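Local atomic coordinates of lactate racemase (Thermoanaerobacterium thermosaccharolyticum, PDB entry 2YJG), a protein that interconverts the D- and L-isomers of lactate, using a nickel pincer cofactor derived from nicotinic acid mononucleotide. Residues Ile81-Pro84 and Leu85-Asp88; Tyr226-Lys230 and Ala231-Phe235. All blocks are in the same frame, centred on the assembly; numbering follows the deposited sequence.

Contact 1. Residues Ile81-Pro84 and Leu85-Asp88; sequences ITLP and LLLD
From T82 to P84 each carbonyl accepts from the amide four residues on: L86 N to T82 O (2.9 Å), L87 N to L83 O (2.8 Å) and D88 N to P84 O (2.9 Å). The helix is kinked at P84, whose N has no hydrogen to give to the turn before. L85 N leans to T82 O in a weak bond at 3.2 Å, and the L85 side chain settles over the carbonyl oxygen of I81, with CD1 3.5 Å from I81 O. L83 and L86 face the sheet and meet obliquely through CD2 of L83 and CD1 of L86, 4.1 Å apart. In L87, CG lies beside the backbone N (chi1 -67°), which brings it back over the previous turn to 3.1 Å from L83 O, a tight fit. With an alanine here, the carbonyl of L83 would probably lose the cover of CG and CD1, and a gap would open against I68 of strand 66-71. T82 OG1 is hydrogen-bonded to E168 OE1. L83 and L87 lie on strand 66-71, and I81 and L85 on helix 39-48. Helix 79-91 is the connecting helix of a beta-alpha-beta unit, strand 66-71, helix 79-91, strand 99-104.

Contact 2. Residues Tyr226-Lys230 and Ala231-Phe235; sequences YAAKK and ANLAF
A227, A228 and K229 each have their carbonyl taken by a different amide of A231, N232 or L233 as the helix ends. The last ordinary helical step is A231 N to A227 O, 3.0 Å, with the donor tilted 26° from the carbonyl plane. Beyond it the pattern changes. From the end of the helix N232 N bonds K229 O at 3.0 Å, approaching well above the carbonyl plane; this is the 5→2 bond. The positive phi of N232 (56°) then swings the chain so that the next amide can reach one residue deeper: L233 N bonds A228 O at 3.2 Å, the 6→1 bond, with a fairly straight N-H...O angle of 161°. A228 O is therefore satisfied by L233, since N232 N, although also near, points poorly at it. A231 CB lies beside the same acceptors, 3.4 Å from A227 O. On the buried side L233 CD2 comes to 4.3 Å from A228 CB, so that the 6→1 bond is flanked by an apolar contact. Further on, the backbones of A234 and F235 hydrogen-bond to L165 and A167 of strand 164-170. The paired bonds, the residue with positive phi and the apolar contact between the residues joined by the 6→1 bond make a Schellman motif, here leading from helix 219-230 through a short turn to strand 233-241 of the mixed sheet.

Overall arrangement
Contacts 1 and 2 both lie against the same mixed sheet, helix 79-91 packing on it and contact 2 leading into its strand 233-241. Their centres are 21 Å apart and their nearest atoms about 5 Å apart, without touching. Strand 233-241 is the link: contact 2 starts it, and farther along L237 and V239 receive T82, with L237 also touching L86. Strand 164-170 lies against both contacts. Neither contact is at the cofactor site, but both come within about 11 Å of residues that probably bind the cofactor: the T82 side chain is about 11 Å from that of R75, a probable cofactor-binding residue, and the L233 side chain about 9 Å from that of K184, the probable covalent attachment point. The L87 side chain lies about 10 Å from the bound magnesium ion.

Contact 1. Residues Ile81-Pro84 and Leu85-Asp88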
ATOM      1  N   ILE A  81       1.030   1.903  16.035  1.00 18.49           N
ATOM      2  CA  ILE A  81       1.397   2.705  17.175  1.00 18.26           C
ATOM      3  C   ILE A  81       2.921   2.780  17.295  1.00 16.72           C
ATOM      4  O   ILE A  81       3.509   3.863  17.428  1.00 14.65           O
ATOM      5  CB  ILE A  81       0.805   2.151  18.452  1.00 19.08           C
ATOM      6  CG1 ILE A  81      -0.744   2.300  18.442  1.00 21.57           C
ATOM      7  CG2 ILE A  81       1.464   2.882  19.627  1.00 18.97           C
ATOM      8  CD1 ILE A  81      -1.474   1.477  19.513  1.00 23.94           C
ATOM      9  N   THR A  82       3.568   1.634  17.180  1.00 16.15           N
ATOM     10  CA  THR A  82       4.987   1.530  17.511  1.00 15.87           C
ATOM     11  C   THR A  82       5.919   2.072  16.433  1.00 16.64           C
ATOM     12  O   THR A  82       6.873   2.760  16.757  1.00 16.08           O
ATOM     13  CB  THR A  82       5.373   0.070  17.799  1.00 15.57           C
ATOM     14  OG1 THR A  82       4.982  -0.737  16.693  1.00 13.57           O
ATOM     15  CG2 THR A  82       4.713  -0.435  19.105  1.00 18.75           C
ATOM     16  N   LEU A  83       5.634   1.797  15.159  1.00 17.58           N
ATOM     17  CA  LEU A  83       6.523   2.280  14.085  1.00 18.27           C
ATOM     18  C   LEU A  83       6.676   3.811  13.997  1.00 18.47           C
ATOM     19  O   LEU A  83       7.814   4.270  13.873  1.00 17.29           O
ATOM     20  CB  LEU A  83       6.128   1.673  12.758  1.00 18.43           C
ATOM     21  CG  LEU A  83       6.558   0.212  12.627  1.00 18.18           C
ATOM     22  CD1 LEU A  83       5.988  -0.382  11.330  1.00 15.35           C
ATOM     23  CD2 LEU A  83       8.172   0.067  12.700  1.00 17.31           C
ATOM     24  N   PRO A  84       5.559   4.595  14.081  1.00 17.76           N
ATOM     25  CA  PRO A  84       5.779   6.043  14.052  1.00 18.52           C
ATOM     26  C   PRO A  84       6.643   6.552  15.199  1.00 17.92           C
ATOM     27  O   PRO A  84       7.364   7.567  15.054  1.00 18.34           O
ATOM     28  CB  PRO A  84       4.380   6.611  14.175  1.00 18.08           C
ATOM     29  CG  PRO A  84       3.511   5.644  13.524  1.00 18.77           C
ATOM     30  CD  PRO A  84       4.117   4.285  13.923  1.00 18.65           C
ATOM     31  N   LEU A  85       6.530   5.918  16.352  1.00 16.18           N
ATOM     32  CA  LEU A  85       7.295   6.380  17.522  1.00 15.85           C
ATOM     33  C   LEU A  85       8.739   5.974  17.383  1.00 16.37           C
ATOM     34  O   LEU A  85       9.640   6.730  17.732  1.00 15.54           O
ATOM     35  CB  LEU A  85       6.686   5.829  18.808  1.00 15.74           C
ATOM     36  CG  LEU A  85       5.307   6.360  19.176  1.00 15.74           C
ATOM     37  CD1 LEU A  85       4.720   5.518  20.296  1.00 15.68           C
ATOM     38  CD2 LEU A  85       5.409   7.812  19.523  1.00 15.20           C
ATOM     39  N   LEU A  86       8.990   4.807  16.781  1.00 16.77           N
ATOM     40  CA  LEU A  86      10.391   4.462  16.475  1.00 15.82           C
ATOM     41  C   LEU A  86      11.026   5.369  15.407  1.00 16.85           C
ATOM     42  O   LEU A  86      12.193   5.807  15.531  1.00 16.31           O
ATOM     43  CB  LEU A  86      10.460   3.011  15.985  1.00 16.20           C
ATOM     44  CG  LEU A  86      10.427   1.885  17.017  1.00 17.63           C
ATOM     45  CD1 LEU A  86      10.122   0.563  16.277  1.00 17.40           C
ATOM     46  CD2 LEU A  86      11.768   1.760  17.763  1.00 13.34           C
ATOM     47  N   LEU A  87      10.257   5.641  14.355  1.00 16.02           N
ATOM     48  CA  LEU A  87      10.720   6.523  13.265  1.00 17.03           C
ATOM     49  C   LEU A  87      10.958   7.945  13.758  1.00 16.99           C
ATOM     50  O   LEU A  87      11.908   8.596  13.356  1.00 16.65           O
ATOM     51  CB  LEU A  87       9.680   6.527  12.149  1.00 16.72           C
ATOM     52  CG  LEU A  87       9.504   5.204  11.408  1.00 18.72           C
ATOM     53  CD1 LEU A  87       8.152   5.133  10.654  1.00 18.33           C
ATOM     54  CD2 LEU A  87      10.665   4.960  10.482  1.00 15.34           C
ATOM     55  N   ASP A  88      10.081   8.441  14.607  1.00 17.10           N
ATOM     56  CA  ASP A  88      10.268   9.783  15.177  1.00 18.49           C
ATOM     57  C   ASP A  88      11.535   9.816  16.026  1.00 19.26           C
ATOM     58  O   ASP A  88      12.348  10.739  15.901  1.00 18.46           O
ATOM     59  CB  ASP A  88       9.050  10.227  15.983  1.00 19.42           C
ATOM     60  CG  ASP A  88       9.092  11.701  16.353  1.00 23.30           C
ATOM     61  OD1 ASP A  88       9.027  12.530  15.435  1.00 26.32           O
ATOM     62  OD2 ASP A  88       9.182  12.031  17.557  1.00 25.98           O
TER

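Contact 2. Residues Tyr226-Lys230 and Ala231-Phe235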
ATOM      1  N   TYR A 226      22.899 -16.004  19.344  1.00 18.51           N
ATOM      2  CA  TYR A 226      24.142 -15.837  18.595  1.00 19.54           C
ATOM      3  C   TYR A 226      23.899 -15.213  17.250  1.00 18.27           C
ATOM      4  O   TYR A 226      24.644 -14.278  16.859  1.00 18.39           O
ATOM      5  CB  TYR A 226      24.834 -17.154  18.435  1.00 20.29           C
ATOM      6  CG  TYR A 226      26.164 -17.073  17.755  1.00 23.82           C
ATOM      7  CD1 TYR A 226      26.287 -17.120  16.352  1.00 27.21           C
ATOM      8  CD2 TYR A 226      27.329 -17.055  18.516  1.00 30.08           C
ATOM      9  CE1 TYR A 226      27.558 -17.120  15.753  1.00 29.72           C
ATOM     10  CE2 TYR A 226      28.566 -17.065  17.929  1.00 31.37           C
ATOM     11  CZ  TYR A 226      28.685 -17.079  16.569  1.00 33.03           C
ATOM     12  OH  TYR A 226      29.980 -17.054  16.075  1.00 40.71           O
ATOM     13  N   ALA A 227      22.858 -15.686  16.536  1.00 18.34           N
ATOM     14  CA  ALA A 227      22.396 -15.069  15.265  1.00 16.73           C
ATOM     15  C   ALA A 227      22.169 -13.593  15.399  1.00 16.77           C
ATOM     16  O   ALA A 227      22.588 -12.824  14.516  1.00 17.08           O
ATOM     17  CB  ALA A 227      21.102 -15.745  14.727  1.00 17.14           C
ATOM     18  N   ALA A 228      21.503 -13.165  16.472  1.00 16.87           N
ATOM     19  CA  ALA A 228      21.209 -11.725  16.656  1.00 17.24           C
ATOM     20  C   ALA A 228      22.503 -10.918  16.854  1.00 18.85           C
ATOM     21  O   ALA A 228      22.682  -9.809  16.282  1.00 18.43           O
ATOM     22  CB  ALA A 228      20.251 -11.511  17.829  1.00 16.65           C
ATOM     23  N   LYS A 229      23.405 -11.455  17.689  1.00 19.97           N
ATOM     24  CA  LYS A 229      24.740 -10.852  17.884  1.00 22.66           C
ATOM     25  C   LYS A 229      25.524 -10.683  16.594  1.00 23.01           C
ATOM     26  O   LYS A 229      26.040  -9.573  16.320  1.00 22.88           O
ATOM     27  CB  LYS A 229      25.600 -11.643  18.899  1.00 23.31           C
ATOM     28  CG  LYS A 229      24.916 -11.851  20.213  1.00 28.99           C
ATOM     29  CD  LYS A 229      25.837 -11.713  21.447  1.00 35.62           C
ATOM     30  CE  LYS A 229      26.862 -12.851  21.559  1.00 37.37           C
ATOM     31  NZ  LYS A 229      27.237 -13.122  23.023  1.00 38.40           N
ATOM     32  N   LYS A 230      25.569 -11.743  15.785  1.00 23.61           N
ATOM     33  CA  LYS A 230      26.297 -11.750  14.527  1.00 23.21           C
ATOM     34  C   LYS A 230      25.660 -10.819  13.502  1.00 22.39           C
ATOM     35  O   LYS A 230      26.337 -10.384  12.574  1.00 21.70           O
ATOM     36  CB  LYS A 230      26.317 -13.136  13.860  1.00 24.99           C
ATOM     37  CG  LYS A 230      27.239 -14.217  14.426  1.00 28.44           C
ATOM     38  CD  LYS A 230      28.696 -13.778  14.518  1.00 31.19           C
ATOM     39  CE  LYS A 230      29.576 -14.191  13.354  1.00 35.57           C
ATOM     40  NZ  LYS A 230      30.993 -14.049  13.788  1.00 36.31           N
ATOM     41  N   ALA A 231      24.353 -10.599  13.635  1.00 19.79           N
ATOM     42  CA  ALA A 231      23.627  -9.624  12.812  1.00 19.82           C
ATOM     43  C   ALA A 231      23.808  -8.179  13.226  1.00 17.87           C
ATOM     44  O   ALA A 231      23.248  -7.303  12.540  1.00 18.87           O
ATOM     45  CB  ALA A 231      22.118  -9.949  12.850  1.00 18.23           C
ATOM     46  N   ASN A 232      24.450  -7.949  14.375  1.00 17.67           N
ATOM     47  CA  ASN A 232      24.617  -6.614  15.004  1.00 18.68           C
ATOM     48  C   ASN A 232      23.258  -5.907  15.237  1.00 17.05           C
ATOM     49  O   ASN A 232      23.119  -4.711  15.056  1.00 15.75           O
ATOM     50  CB  ASN A 232      25.595  -5.708  14.185  1.00 19.46           C
ATOM     51  CG  ASN A 232      27.012  -6.347  14.019  1.00 22.45           C
ATOM     52  OD1 ASN A 232      27.470  -6.675  12.898  1.00 27.02           O
ATOM     53  ND2 ASN A 232      27.665  -6.566  15.148  1.00 23.44           N
ATOM     54  N   LEU A 233      22.264  -6.674  15.686  1.00 16.55           N
ATOM     55  CA  LEU A 233      21.037  -6.099  16.227  1.00 17.14           C
ATOM     56  C   LEU A 233      21.353  -5.222  17.429  1.00 18.26           C
ATOM     57  O   LEU A 233      21.703  -5.684  18.528  1.00 19.10           O
ATOM     58  CB  LEU A 233      20.006  -7.229  16.571  1.00 16.20           C
ATOM     59  CG  LEU A 233      18.629  -6.813  17.084  1.00 15.21           C
ATOM     60  CD1 LEU A 233      17.885  -5.922  16.044  1.00 15.79           C
ATOM     61  CD2 LEU A 233      17.756  -8.058  17.447  1.00 15.23           C
ATOM     62  N   ALA A 234      21.200  -3.921  17.227  1.00 19.00           N
ATOM     63  CA  ALA A 234      21.711  -2.904  18.143  1.00 18.69           C
ATOM     64  C   ALA A 234      20.678  -2.334  19.114  1.00 18.02           C
ATOM     65  O   ALA A 234      20.999  -1.794  20.177  1.00 16.01           O
ATOM     66  CB  ALA A 234      22.318  -1.769  17.301  1.00 19.26           C
ATOM     67  N   PHE A 235      19.412  -2.457  18.766  1.00 18.11           N
ATOM     68  CA  PHE A 235      18.323  -1.903  19.572  1.00 17.01           C
ATOM     69  C   PHE A 235      17.025  -2.644  19.206  1.00 17.76           C
ATOM     70  O   PHE A 235      16.774  -2.913  18.008  1.00 16.39           O
ATOM     71  CB  PHE A 235      18.173  -0.406  19.268  1.00 16.76           C
ATOM     72  CG  PHE A 235      17.277   0.338  20.195  1.00 15.89           C
ATOM     73  CD1 PHE A 235      15.912   0.436  19.953  1.00 15.64           C
ATOM     74  CD2 PHE A 235      17.801   1.015  21.283  1.00 16.95           C
ATOM     75  CE1 PHE A 235      15.113   1.154  20.811  1.00 14.38           C
ATOM     76  CE2 PHE A 235      17.018   1.712  22.102  1.00 18.90           C
ATOM     77  CZ  PHE A 235      15.681   1.817  21.851  1.00 16.76           C
TER